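Side-chain contacts in calcium homeostasis modulator protein 5 (Homo sapiens, PDB 7D60), which forms undecameric, cone-shaped assemblies that may act as large-pore channels, with gating and ion conductance likely regulated by membrane lipids: residues Gly66-Leu69 against Ser73-Leu76; Lys86-Pro89 against Arg95-Tyr98; Ser213-Tyr218 against Glu267-His272; Gln220-Gln225 against His277-His282. All coordinates share one frame; numbering follows the deposited sequence.

Interaction 1. Residues Gly66-Leu69 against Ser73-Leu76. With PA8 (1,2-dioctanoyl-sn-glycero-3-phosphate), chain B; PA8 (1,2-dioctanoyl-sn-glycero-3-phosphate), chain M.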
# COMPACT_ATOMS: atom_id res chain seq x y z
N GLY A 66 19.70 -8.79 -41.45
CA GLY A 66 18.88 -9.96 -41.73
C GLY A 66 19.68 -11.14 -42.23
O GLY A 66 19.23 -12.28 -42.14
N PHE A 67 20.87 -10.90 -42.77
CA PHE A 67 21.75 -11.99 -43.18
C PHE A 67 22.49 -12.60 -42.00
O PHE A 67 22.84 -13.78 -42.04
CB PHE A 67 22.76 -11.51 -44.21
CG PHE A 67 22.16 -11.17 -45.54
CD1 PHE A 67 21.39 -12.09 -46.22
CD2 PHE A 67 22.37 -9.93 -46.11
CE1 PHE A 67 20.84 -11.78 -47.45
CE2 PHE A 67 21.83 -9.62 -47.33
CZ PHE A 67 21.06 -10.54 -48.00
N PHE A 68 22.76 -11.82 -40.95
CA PHE A 68 23.44 -12.35 -39.78
C PHE A 68 22.53 -13.28 -38.98
O PHE A 68 22.97 -14.32 -38.49
CB PHE A 68 23.93 -11.23 -38.88
CG PHE A 68 25.29 -10.71 -39.23
CD1 PHE A 68 26.41 -11.49 -39.02
CD2 PHE A 68 25.46 -9.43 -39.72
CE1 PHE A 68 27.67 -11.01 -39.32
CE2 PHE A 68 26.71 -8.94 -40.02
CZ PHE A 68 27.82 -9.74 -39.82
N LEU A 69 21.27 -12.91 -38.82
CA LEU A 69 20.35 -13.63 -37.95
C LEU A 69 19.61 -14.75 -38.68
O LEU A 69 18.74 -15.38 -38.08
CB LEU A 69 19.35 -12.67 -37.32
CG LEU A 69 19.93 -11.45 -36.62
CD1 LEU A 69 18.83 -10.60 -36.03
CD2 LEU A 69 20.89 -11.87 -35.54
N SER A 73 21.29 -19.37 -43.71
CA SER A 73 22.36 -18.86 -44.56
C SER A 73 23.72 -19.37 -44.13
O SER A 73 24.63 -19.44 -44.95
CB SER A 73 22.36 -17.33 -44.55
OG SER A 73 22.59 -16.83 -43.25
N TRP A 74 23.88 -19.72 -42.85
CA TRP A 74 25.13 -20.30 -42.37
C TRP A 74 25.20 -21.79 -42.58
O TRP A 74 26.30 -22.33 -42.73
CB TRP A 74 25.33 -19.97 -40.89
CG TRP A 74 25.38 -18.51 -40.61
CD1 TRP A 74 24.52 -17.81 -39.83
CD2 TRP A 74 26.36 -17.57 -41.08
NE1 TRP A 74 24.89 -16.49 -39.80
CE2 TRP A 74 26.01 -16.32 -40.55
CE3 TRP A 74 27.48 -17.67 -41.90
CZ2 TRP A 74 26.75 -15.17 -40.82
CZ3 TRP A 74 28.21 -16.54 -42.16
CH2 TRP A 74 27.84 -15.30 -41.62
N ARG A 75 24.06 -22.48 -42.60
CA ARG A 75 24.04 -23.89 -42.96
C ARG A 75 24.40 -24.12 -44.41
O ARG A 75 24.94 -25.17 -44.75
CB ARG A 75 22.67 -24.51 -42.69
CG ARG A 75 22.33 -24.57 -41.24
CD ARG A 75 21.04 -25.31 -41.00
NE ARG A 75 19.87 -24.55 -41.41
CZ ARG A 75 18.65 -25.06 -41.48
NH1 ARG A 75 18.45 -26.34 -41.17
NH2 ARG A 75 17.62 -24.31 -41.85
N LEU A 76 24.12 -23.16 -45.28
CA LEU A 76 24.39 -23.30 -46.70
C LEU A 76 25.85 -23.07 -47.05
O LEU A 76 26.38 -23.75 -47.93
CB LEU A 76 23.51 -22.34 -47.49
CG LEU A 76 23.52 -22.43 -49.02
CD1 LEU A 76 22.85 -23.70 -49.46
CD2 LEU A 76 22.84 -21.23 -49.61
O1 PA8 B . 27.13 -17.18 -34.20
O2 PA8 B . 26.90 -18.79 -36.05
P1 PA8 B . 26.80 -17.33 -35.67
O3 PA8 B . 25.40 -16.85 -35.92
O4 PA8 B . 27.85 -16.45 -36.58
C1 PA8 B . 27.50 -15.14 -36.94
C2 PA8 B . 27.63 -14.24 -35.72
C3 PA8 B . 29.09 -13.79 -35.57
O5 PA8 B . 29.26 -12.58 -36.27
C4 PA8 B . 29.56 -11.47 -35.46
O6 PA8 B . 29.72 -11.61 -34.30
C5 PA8 B . 29.66 -10.08 -36.08
C6 PA8 B . 29.47 -8.97 -35.05
C7 PA8 B . 29.56 -7.57 -35.65
O7 PA8 B . 26.80 -13.12 -35.86
C12 PA8 B . 25.58 -13.19 -35.19
O8 PA8 B . 25.19 -14.21 -34.74
C13 PA8 B . 24.71 -11.94 -35.04
C14 PA8 B . 25.50 -10.69 -34.67
C15 PA8 B . 24.61 -9.45 -34.67
C16 PA8 B . 25.41 -8.17 -34.44
C17 PA8 B . 24.53 -6.92 -34.36
C18 PA8 B . 23.45 -7.04 -33.29
C19 PA8 B . 22.92 -5.67 -32.86
O1 PA8 M . 15.95 -18.00 -38.82
O2 PA8 M . 15.46 -19.03 -41.00
P1 PA8 M . 14.97 -18.04 -39.97
O3 PA8 M . 13.62 -18.48 -39.47
O4 PA8 M . 14.83 -16.54 -40.65
C1 PA8 M . 14.05 -15.57 -40.02
C2 PA8 M . 14.96 -14.63 -39.24
C3 PA8 M . 15.18 -13.34 -40.02
O5 PA8 M . 14.58 -12.29 -39.31
C4 PA8 M . 15.36 -11.13 -39.19
O6 PA8 M . 16.45 -11.09 -39.65
C5 PA8 M . 14.81 -9.90 -38.47
C6 PA8 M . 15.83 -8.77 -38.37
C7 PA8 M . 15.26 -7.53 -37.67
O7 PA8 M . 14.36 -14.33 -38.01
C12 PA8 M . 15.03 -14.82 -36.90
O8 PA8 M . 15.22 -15.99 -36.78
C13 PA8 M . 15.53 -13.86 -35.82
C14 PA8 M . 15.43 -14.47 -34.42
C15 PA8 M . 16.26 -13.69 -33.40
C16 PA8 M . 15.82 -12.24 -33.28
C17 PA8 M . 16.49 -11.52 -32.12
C18 PA8 M . 15.75 -11.71 -30.80
C19 PA8 M . 16.31 -10.81 -29.69
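Trp-74 meets the end of helix 47-68 with the edge of its indole: NE1 donates to Phe-68 O over 3.2 Å. The N-H...O angle is 167°, and the oxygen lies close to the indole plane, whereas NE1 itself is tilted out of the carbonyl plane of Phe-68. With CG anti to the carbonyl carbon (chi1 -60°), the indole swings back to this carbonyl, and CZ2 comes within 4.1 Å of Phe-68 CD1. One indole face carries Ser-73 OG near its rim; the opposite face has O4 of one PA8 lipid, also offset. That lipid touches the Phe-68 ring through its ester oxygen O7, 3.6 Å from CD1, and Leu-69 CD2 rests 3.9 Å from its acyl carbon C13. A second PA8 brings O6 to 3.4 Å from Gly-66 CA. Ser-73 OG is hydrogen-bonded to Asn-70 O in the intervening turn and also approaches Phe-67 O. Leu-195 and Thr-198 of a second subunit pack on Phe-68 and Trp-74. The indole N-H thus satisfies a carbonyl at the cytoplasmic end of S2, while the Trp-74 and Phe-68 rings lie beside the phosphate-glycerol part of the first lipid.

Interaction 2. Residues Lys86-Pro89 against Arg95-Tyr98. With PA8 (1,2-dioctanoyl-sn-glycero-3-phosphate), chain N.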
# COMPACT_ATOMS: atom_id res chain seq x y z
N LYS A 86 28.86 -30.07 -53.36
CA LYS A 86 27.80 -30.44 -52.43
C LYS A 86 26.77 -29.33 -52.25
O LYS A 86 25.77 -29.53 -51.55
CB LYS A 86 28.39 -30.81 -51.07
CG LYS A 86 28.84 -29.63 -50.23
CD LYS A 86 29.63 -30.10 -49.02
CE LYS A 86 30.65 -29.06 -48.61
NZ LYS A 86 31.41 -29.50 -47.40
N ILE A 87 26.99 -28.17 -52.87
CA ILE A 87 26.05 -27.06 -52.83
C ILE A 87 25.50 -26.88 -54.24
O ILE A 87 24.39 -26.37 -54.43
CB ILE A 87 26.73 -25.79 -52.29
CG1 ILE A 87 27.44 -26.10 -50.98
CG2 ILE A 87 25.73 -24.70 -51.99
CD1 ILE A 87 28.28 -24.98 -50.46
N PHE A 88 26.25 -27.35 -55.23
CA PHE A 88 25.81 -27.42 -56.62
C PHE A 88 25.70 -28.88 -57.05
O PHE A 88 26.59 -29.37 -57.75
CB PHE A 88 26.78 -26.71 -57.55
CG PHE A 88 26.97 -25.26 -57.25
CD1 PHE A 88 26.08 -24.32 -57.73
CD2 PHE A 88 28.04 -24.83 -56.48
CE1 PHE A 88 26.26 -22.98 -57.46
CE2 PHE A 88 28.23 -23.49 -56.20
CZ PHE A 88 27.33 -22.57 -56.69
N PRO A 89 24.65 -29.60 -56.66
CA PRO A 89 24.57 -31.03 -56.99
C PRO A 89 24.22 -31.24 -58.46
O PRO A 89 23.88 -30.31 -59.19
CB PRO A 89 23.47 -31.55 -56.07
CG PRO A 89 22.63 -30.38 -55.76
CD PRO A 89 23.44 -29.13 -55.96
N ARG A 95 18.67 -25.72 -57.45
CA ARG A 95 18.13 -25.58 -56.11
C ARG A 95 18.93 -24.59 -55.27
O ARG A 95 18.38 -23.98 -54.34
CB ARG A 95 18.07 -26.95 -55.42
CG ARG A 95 17.34 -26.92 -54.08
CD ARG A 95 16.98 -28.26 -53.49
NE ARG A 95 16.71 -28.11 -52.06
CZ ARG A 95 15.58 -27.63 -51.54
NH1 ARG A 95 14.57 -27.26 -52.32
NH2 ARG A 95 15.46 -27.54 -50.22
N PHE A 96 20.21 -24.37 -55.61
CA PHE A 96 21.02 -23.39 -54.90
C PHE A 96 20.47 -21.98 -55.05
O PHE A 96 20.52 -21.19 -54.11
CB PHE A 96 22.46 -23.44 -55.41
CG PHE A 96 23.31 -22.31 -54.92
CD1 PHE A 96 23.69 -22.24 -53.60
CD2 PHE A 96 23.73 -21.31 -55.79
CE1 PHE A 96 24.47 -21.20 -53.14
CE2 PHE A 96 24.51 -20.27 -55.34
CZ PHE A 96 24.88 -20.21 -54.01
N PHE A 97 19.91 -21.65 -56.22
CA PHE A 97 19.30 -20.35 -56.41
C PHE A 97 17.93 -20.26 -55.76
O PHE A 97 17.48 -19.16 -55.42
CB PHE A 97 19.21 -20.02 -57.89
CG PHE A 97 20.54 -19.90 -58.56
CD1 PHE A 97 21.30 -18.75 -58.40
CD2 PHE A 97 21.03 -20.93 -59.34
CE1 PHE A 97 22.53 -18.64 -59.00
CE2 PHE A 97 22.27 -20.81 -59.95
CZ PHE A 97 23.01 -19.67 -59.78
N TYR A 98 17.24 -21.39 -55.59
CA TYR A 98 15.96 -21.35 -54.91
C TYR A 98 16.13 -21.12 -53.41
O TYR A 98 15.31 -20.44 -52.79
CB TYR A 98 15.18 -22.64 -55.16
CG TYR A 98 13.85 -22.71 -54.45
CD1 TYR A 98 12.74 -22.05 -54.95
CD2 TYR A 98 13.71 -23.43 -53.27
CE1 TYR A 98 11.53 -22.10 -54.30
CE2 TYR A 98 12.50 -23.48 -52.61
CZ TYR A 98 11.41 -22.82 -53.13
OH TYR A 98 10.21 -22.88 -52.47
O1 PA8 N . 9.31 -22.20 -45.31
O2 PA8 N . 9.45 -22.21 -47.77
P1 PA8 N . 8.61 -21.79 -46.59
O3 PA8 N . 7.27 -22.48 -46.67
O4 PA8 N . 8.40 -20.16 -46.59
C1 PA8 N . 7.67 -19.57 -47.63
C2 PA8 N . 8.64 -18.81 -48.53
C3 PA8 N . 8.88 -19.61 -49.81
O5 PA8 N . 8.68 -18.79 -50.93
C4 PA8 N . 9.86 -18.39 -51.55
O6 PA8 N . 10.70 -17.85 -50.93
C5 PA8 N . 10.08 -18.62 -53.04
C6 PA8 N . 11.24 -17.78 -53.56
C7 PA8 N . 11.94 -18.41 -54.76
O7 PA8 N . 8.12 -17.55 -48.85
C12 PA8 N . 8.90 -16.45 -48.47
O8 PA8 N . 9.86 -16.59 -47.78
C13 PA8 N . 8.51 -15.05 -48.95
C14 PA8 N . 8.83 -13.96 -47.93
C15 PA8 N . 8.06 -12.66 -48.18
C16 PA8 N . 8.70 -11.78 -49.24
C17 PA8 N . 8.66 -10.30 -48.86
C18 PA8 N . 9.19 -9.38 -49.96
C19 PA8 N . 8.79 -7.93 -49.76
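Phe-96 offers one ring face to Phe-88, whose CZ stands 3.8 Å above the plane and is displaced toward the rim. The two rings are neither stacked nor edge-to-face: their planes meet at 55° and their centroids are 4.8 Å apart. The closest carbons are Phe-88 CE1 and Phe-96 CD2, separated by 3.5 Å. Ile-87 approaches obliquely at the CD1 side, its CG2 methyl 3.6 Å from Phe-96 CD1. Two consecutive loop side chains thus come to the ring from the same side, Phe-88 near CD2 and CE2, Ile-87 near CD1 and CE1. Phe-96 reaches them because its CG is trans to the backbone N (chi1 170°), carrying the ring off helix 95-106 and leaving CB 3.6 Å from Ile-87 O. Phe-96 CD2 also lies over the centre of the Phe-97 ring. The side-chain contacts between the segments are apolar. Tyr-98 leads off to a bound PA8 and places CD1 3.7 Å from the lipid's acyl carbon C7, in a pocket that also holds Gln-102. Lys-86, at the start of the loop segment, makes a salt bridge with Glu-263 and a hydrogen bond with Ser-208 of a second subunit. Leu-76 of helix 71-77 touches both Ile-87 and Phe-96, so the loop, helix 71-77 and the cytoplasmic part of helix 95-106 meet around these side chains.

Interaction 3. Residues Ser213-Tyr218 against Glu267-His272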
# COMPACT_ATOMS: atom_id res chain seq x y z
N SER A 213 2.71 -31.21 -43.16
CA SER A 213 2.55 -30.95 -41.75
C SER A 213 3.34 -31.92 -40.89
O SER A 213 3.75 -31.57 -39.78
CB SER A 213 1.07 -31.00 -41.38
OG SER A 213 0.86 -30.58 -40.05
N PHE A 214 3.56 -33.14 -41.37
CA PHE A 214 4.42 -34.08 -40.68
C PHE A 214 5.89 -33.74 -40.88
O PHE A 214 6.69 -33.92 -39.96
CB PHE A 214 4.15 -35.51 -41.16
CG PHE A 214 5.07 -36.52 -40.57
CD1 PHE A 214 4.97 -36.86 -39.23
CD2 PHE A 214 6.05 -37.11 -41.32
CE1 PHE A 214 5.82 -37.78 -38.67
CE2 PHE A 214 6.91 -38.03 -40.77
CZ PHE A 214 6.79 -38.36 -39.44
N TRP A 215 6.24 -33.26 -42.07
CA TRP A 215 7.61 -32.87 -42.39
C TRP A 215 8.08 -31.71 -41.52
O TRP A 215 9.23 -31.68 -41.09
CB TRP A 215 7.67 -32.52 -43.88
CG TRP A 215 9.00 -32.29 -44.51
CD1 TRP A 215 10.22 -32.28 -43.92
CD2 TRP A 215 9.24 -32.02 -45.90
NE1 TRP A 215 11.20 -32.02 -44.84
CE2 TRP A 215 10.62 -31.86 -46.06
CE3 TRP A 215 8.41 -31.90 -47.01
CZ2 TRP A 215 11.19 -31.59 -47.30
CZ3 TRP A 215 8.98 -31.63 -48.23
CH2 TRP A 215 10.35 -31.48 -48.37
N LYS A 216 7.19 -30.78 -41.20
CA LYS A 216 7.56 -29.67 -40.33
C LYS A 216 7.66 -30.10 -38.88
O LYS A 216 8.41 -29.49 -38.11
CB LYS A 216 6.55 -28.53 -40.46
CG LYS A 216 6.70 -27.72 -41.71
CD LYS A 216 5.53 -26.78 -41.88
CE LYS A 216 5.60 -26.02 -43.19
NZ LYS A 216 7.01 -25.82 -43.64
N THR A 217 6.90 -31.11 -38.47
CA THR A 217 7.00 -31.61 -37.10
C THR A 217 8.29 -32.40 -36.90
O THR A 217 8.89 -32.33 -35.82
CB THR A 217 5.79 -32.47 -36.77
OG1 THR A 217 4.60 -31.80 -37.21
CG2 THR A 217 5.68 -32.71 -35.28
N TYR A 218 8.72 -33.14 -37.92
CA TYR A 218 9.94 -33.93 -37.79
C TYR A 218 11.17 -33.04 -37.78
O TYR A 218 12.09 -33.27 -36.99
CB TYR A 218 10.03 -34.94 -38.92
CG TYR A 218 11.38 -35.61 -38.98
CD1 TYR A 218 11.78 -36.47 -37.98
CD2 TYR A 218 12.26 -35.36 -40.02
CE1 TYR A 218 13.02 -37.07 -38.01
CE2 TYR A 218 13.49 -35.96 -40.06
CZ TYR A 218 13.86 -36.81 -39.05
OH TYR A 218 15.10 -37.41 -39.09
N GLU A 267 24.61 -32.02 -46.46
CA GLU A 267 24.27 -31.56 -47.79
C GLU A 267 22.90 -30.90 -47.81
O GLU A 267 22.24 -30.74 -46.78
CB GLU A 267 24.33 -32.72 -48.78
CG GLU A 267 25.73 -33.21 -49.04
CD GLU A 267 25.78 -34.32 -50.06
OE1 GLU A 267 24.72 -34.65 -50.63
OE2 GLU A 267 26.88 -34.87 -50.29
N LEU A 268 22.46 -30.52 -49.00
CA LEU A 268 21.20 -29.81 -49.18
C LEU A 268 20.11 -30.80 -49.57
O LEU A 268 20.31 -31.64 -50.45
CB LEU A 268 21.37 -28.74 -50.26
CG LEU A 268 20.41 -27.55 -50.23
CD1 LEU A 268 20.57 -26.79 -48.92
CD2 LEU A 268 20.69 -26.65 -51.41
N HIS A 269 18.96 -30.70 -48.91
CA HIS A 269 17.92 -31.71 -49.00
C HIS A 269 16.85 -31.32 -50.01
O HIS A 269 16.27 -30.23 -49.91
CB HIS A 269 17.28 -31.94 -47.63
CG HIS A 269 16.16 -32.93 -47.65
ND1 HIS A 269 16.23 -34.12 -48.32
CD2 HIS A 269 14.94 -32.89 -47.07
CE1 HIS A 269 15.10 -34.78 -48.17
NE2 HIS A 269 14.30 -34.06 -47.41
N SER A 270 16.56 -32.22 -50.95
CA SER A 270 15.47 -32.06 -51.89
C SER A 270 14.60 -33.31 -51.84
O SER A 270 15.11 -34.43 -51.89
CB SER A 270 15.99 -31.85 -53.31
OG SER A 270 16.72 -32.98 -53.75
N PHE A 271 13.28 -33.12 -51.75
CA PHE A 271 12.37 -34.24 -51.58
C PHE A 271 12.23 -35.04 -52.87
O PHE A 271 12.20 -34.48 -53.97
CB PHE A 271 11.00 -33.74 -51.13
CG PHE A 271 10.10 -34.83 -50.61
CD1 PHE A 271 10.14 -35.21 -49.28
CD2 PHE A 271 9.19 -35.47 -51.45
CE1 PHE A 271 9.32 -36.20 -48.80
CE2 PHE A 271 8.37 -36.47 -50.98
CZ PHE A 271 8.44 -36.83 -49.65
N HIS A 272 12.13 -36.36 -52.72
CA HIS A 272 11.79 -37.27 -53.81
C HIS A 272 10.63 -38.14 -53.35
O HIS A 272 10.68 -38.71 -52.26
CB HIS A 272 12.98 -38.13 -54.21
CG HIS A 272 14.04 -37.39 -54.96
ND1 HIS A 272 15.34 -37.32 -54.52
CD2 HIS A 272 13.99 -36.67 -56.11
CE1 HIS A 272 16.05 -36.59 -55.37
NE2 HIS A 272 15.25 -36.19 -56.34
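Trp-215 on helix 209-246 and Phe-271 on an extended loop are the closest backbone pair, yet their CA atoms stay 10.4 Å apart, and side chains bridge the gap. The indole is thrown outward from the helix (chi1 -171°), its six-membered ring leading. Trp-215 CH2 reaches Phe-271 CB at 3.6 Å, and Phe-271 CD1 sits over one indole face, displaced toward the rim. The two side chains run past each other in opposite directions, with ring planes at 40° in an oblique pairing. His-269, two residues earlier on the loop, completes an aromatic cluster that joins the long cytoplasmic helix to the segment leading toward helix 280-287. It meets the indole rim to rim: Trp-215 CZ2 is 4.0 Å from His-269 NE2, and the planes are inclined at 71°. That NE2 also makes a weak hydrogen bond with His-277 O. Replacing Trp-215 by an alanine here would probably open a gap between helix and loop and leave the Phe-271 and His-269 rings without the indole they pack against. Beyond the cluster, Phe-271 touches Val-207 and Gln-276, while on the helix Phe-214 and Thr-217 pack against Met-256 and Leu-231 of a third subunit.

Interaction 4. Residues Gln220-Gln225 against His277-His282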
# COMPACT_ATOMS: atom_id res chain seq x y z
N GLN A 220 11.43 -30.04 -36.74
CA GLN A 220 11.51 -29.22 -35.54
C GLN A 220 12.16 -29.96 -34.39
O GLN A 220 12.89 -29.35 -33.61
CB GLN A 220 10.11 -28.76 -35.13
CG GLN A 220 10.11 -27.47 -34.34
CD GLN A 220 10.25 -27.69 -32.85
OE1 GLN A 220 9.62 -28.59 -32.29
NE2 GLN A 220 11.09 -26.89 -32.21
N LYS A 221 11.89 -31.25 -34.24
CA LYS A 221 12.52 -31.96 -33.14
C LYS A 221 13.52 -33.01 -33.60
O LYS A 221 13.87 -33.89 -32.82
CB LYS A 221 11.48 -32.61 -32.25
CG LYS A 221 10.55 -33.54 -32.93
CD LYS A 221 9.30 -33.60 -32.12
CE LYS A 221 8.67 -34.93 -32.26
NZ LYS A 221 7.51 -35.05 -31.36
N GLU A 222 13.97 -32.95 -34.85
CA GLU A 222 15.29 -33.48 -35.13
C GLU A 222 16.35 -32.50 -34.64
O GLU A 222 17.46 -32.90 -34.30
CB GLU A 222 15.46 -33.74 -36.62
CG GLU A 222 16.70 -34.54 -36.97
CD GLU A 222 16.95 -34.60 -38.45
OE1 GLU A 222 16.23 -33.93 -39.21
OE2 GLU A 222 17.86 -35.34 -38.86
N LYS A 223 16.00 -31.21 -34.56
CA LYS A 223 16.89 -30.20 -34.02
C LYS A 223 17.00 -30.28 -32.51
O LYS A 223 18.07 -30.01 -31.95
CB LYS A 223 16.42 -28.81 -34.41
CG LYS A 223 16.92 -28.33 -35.75
CD LYS A 223 16.49 -26.90 -36.00
CE LYS A 223 16.35 -26.61 -37.49
NZ LYS A 223 15.06 -27.12 -38.05
N GLU A 224 15.92 -30.64 -31.82
CA GLU A 224 15.97 -30.74 -30.37
C GLU A 224 16.69 -32.00 -29.93
O GLU A 224 17.40 -31.99 -28.92
CB GLU A 224 14.55 -30.73 -29.79
CG GLU A 224 13.90 -29.36 -29.78
CD GLU A 224 12.42 -29.42 -29.49
OE1 GLU A 224 11.89 -30.53 -29.28
OE2 GLU A 224 11.77 -28.35 -29.49
N GLN A 225 16.52 -33.10 -30.66
CA GLN A 225 17.19 -34.34 -30.32
C GLN A 225 18.66 -34.31 -30.70
O GLN A 225 19.45 -35.07 -30.12
CB GLN A 225 16.50 -35.51 -31.02
CG GLN A 225 15.13 -35.81 -30.49
CD GLN A 225 15.16 -36.59 -29.21
OE1 GLN A 225 14.88 -36.06 -28.14
NE2 GLN A 225 15.51 -37.86 -29.31
N HIS A 277 12.24 -39.39 -47.91
CA HIS A 277 13.07 -39.07 -46.76
C HIS A 277 12.80 -37.63 -46.34
O HIS A 277 12.63 -36.76 -47.19
CB HIS A 277 14.55 -39.25 -47.09
CG HIS A 277 14.89 -40.62 -47.58
ND1 HIS A 277 15.41 -40.86 -48.83
CD2 HIS A 277 14.80 -41.83 -46.98
CE1 HIS A 277 15.62 -42.15 -48.98
NE2 HIS A 277 15.25 -42.76 -47.87
N TYR A 278 12.75 -37.39 -45.04
CA TYR A 278 12.34 -36.10 -44.51
C TYR A 278 13.51 -35.23 -44.08
O TYR A 278 13.28 -34.10 -43.65
CB TYR A 278 11.37 -36.31 -43.35
CG TYR A 278 10.10 -36.99 -43.77
CD1 TYR A 278 9.13 -36.31 -44.48
CD2 TYR A 278 9.88 -38.32 -43.48
CE1 TYR A 278 7.98 -36.93 -44.88
CE2 TYR A 278 8.74 -38.95 -43.88
CZ TYR A 278 7.79 -38.25 -44.58
OH TYR A 278 6.64 -38.88 -44.98
N SER A 279 14.74 -35.72 -44.18
CA SER A 279 15.93 -34.90 -44.00
C SER A 279 17.06 -35.55 -44.76
O SER A 279 16.90 -36.62 -45.34
CB SER A 279 16.29 -34.72 -42.52
OG SER A 279 16.54 -35.97 -41.91
N THR A 280 18.21 -34.89 -44.75
CA THR A 280 19.40 -35.49 -45.34
C THR A 280 20.11 -36.42 -44.37
O THR A 280 20.94 -37.23 -44.80
CB THR A 280 20.35 -34.41 -45.84
OG1 THR A 280 21.52 -35.02 -46.40
CG2 THR A 280 20.76 -33.50 -44.72
N LEU A 281 19.81 -36.32 -43.08
CA LEU A 281 20.29 -37.31 -42.12
C LEU A 281 19.45 -38.58 -42.16
O LEU A 281 19.96 -39.66 -41.90
CB LEU A 281 20.27 -36.71 -40.72
CG LEU A 281 21.01 -37.46 -39.62
CD1 LEU A 281 22.42 -37.74 -40.05
CD2 LEU A 281 21.00 -36.64 -38.37
N HIS A 282 18.16 -38.45 -42.49
CA HIS A 282 17.32 -39.62 -42.74
C HIS A 282 17.78 -40.37 -43.98
O HIS A 282 17.70 -41.60 -44.04
CB HIS A 282 15.87 -39.16 -42.88
CG HIS A 282 14.86 -40.27 -42.94
ND1 HIS A 282 13.55 -40.04 -43.28
CD2 HIS A 282 14.96 -41.59 -42.69
CE1 HIS A 282 12.89 -41.18 -43.25
NE2 HIS A 282 13.72 -42.14 -42.89
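Glu-222 reaches from helix 209-246 to Ser-279, the N-cap residue of helix 280-287, whose opening residues are weakly bonded, and to Leu-281 in its first turn. From CB the side chain runs out fully extended (chi1 -168°), so the carboxylate alone bridges the two segments. CD lies 3.7 Å from Ser-279 OG. OE1 and OE2 are each 3.4 Å from Ser-279 OG, a weak hydrogen-bonding approach. OE2 also rests against Leu-281, 3.3 Å from CB. The hydroxyl has its own capping duty, accepting from His-282 N at 3.0 Å, and it makes a further weak hydrogen bond with Tyr-218 OH. The Glu-222 carboxylate near this helix start may be modestly favoured by the helix end. With an alanine at Glu-222, Ser-279 OG would probably lose its weak carboxylate partner, and the negative charge near this helix start would be gone. On the same helix Lys-221 turns to a third subunit, where NZ bonds to Leu-231 O. Across the cap, Tyr-278 N donates to His-282 ND1 with an N-H...N angle of 169°, and His-277 CD2 lies over the centre of the His-282 ring, 4.1 Å above its plane.

How the interactions relate
Interactions 1, 2 and 3 come in series along the chain, whereas 3 and 4 interlock: both start on helix 209-246 and return to the C-terminal part, their segments alternating. Those two are close neighbours, with centres 8 Å apart, and both touch a third subunit. Interactions 1 and 2 lie 16 Å apart between centres and meet through Leu-76, which packs on Ile-87 and Phe-96. Leu-76 also touches Leu-268 of interaction 3, while Arg-95 of interaction 2 packs on His-269 and Ser-270. The contacts thus run from the lipid-lined cytoplasmic end of S2 through helix 71-77 and the loop before helix 95-106 to the long helix and C-terminal segment at subunit interfaces.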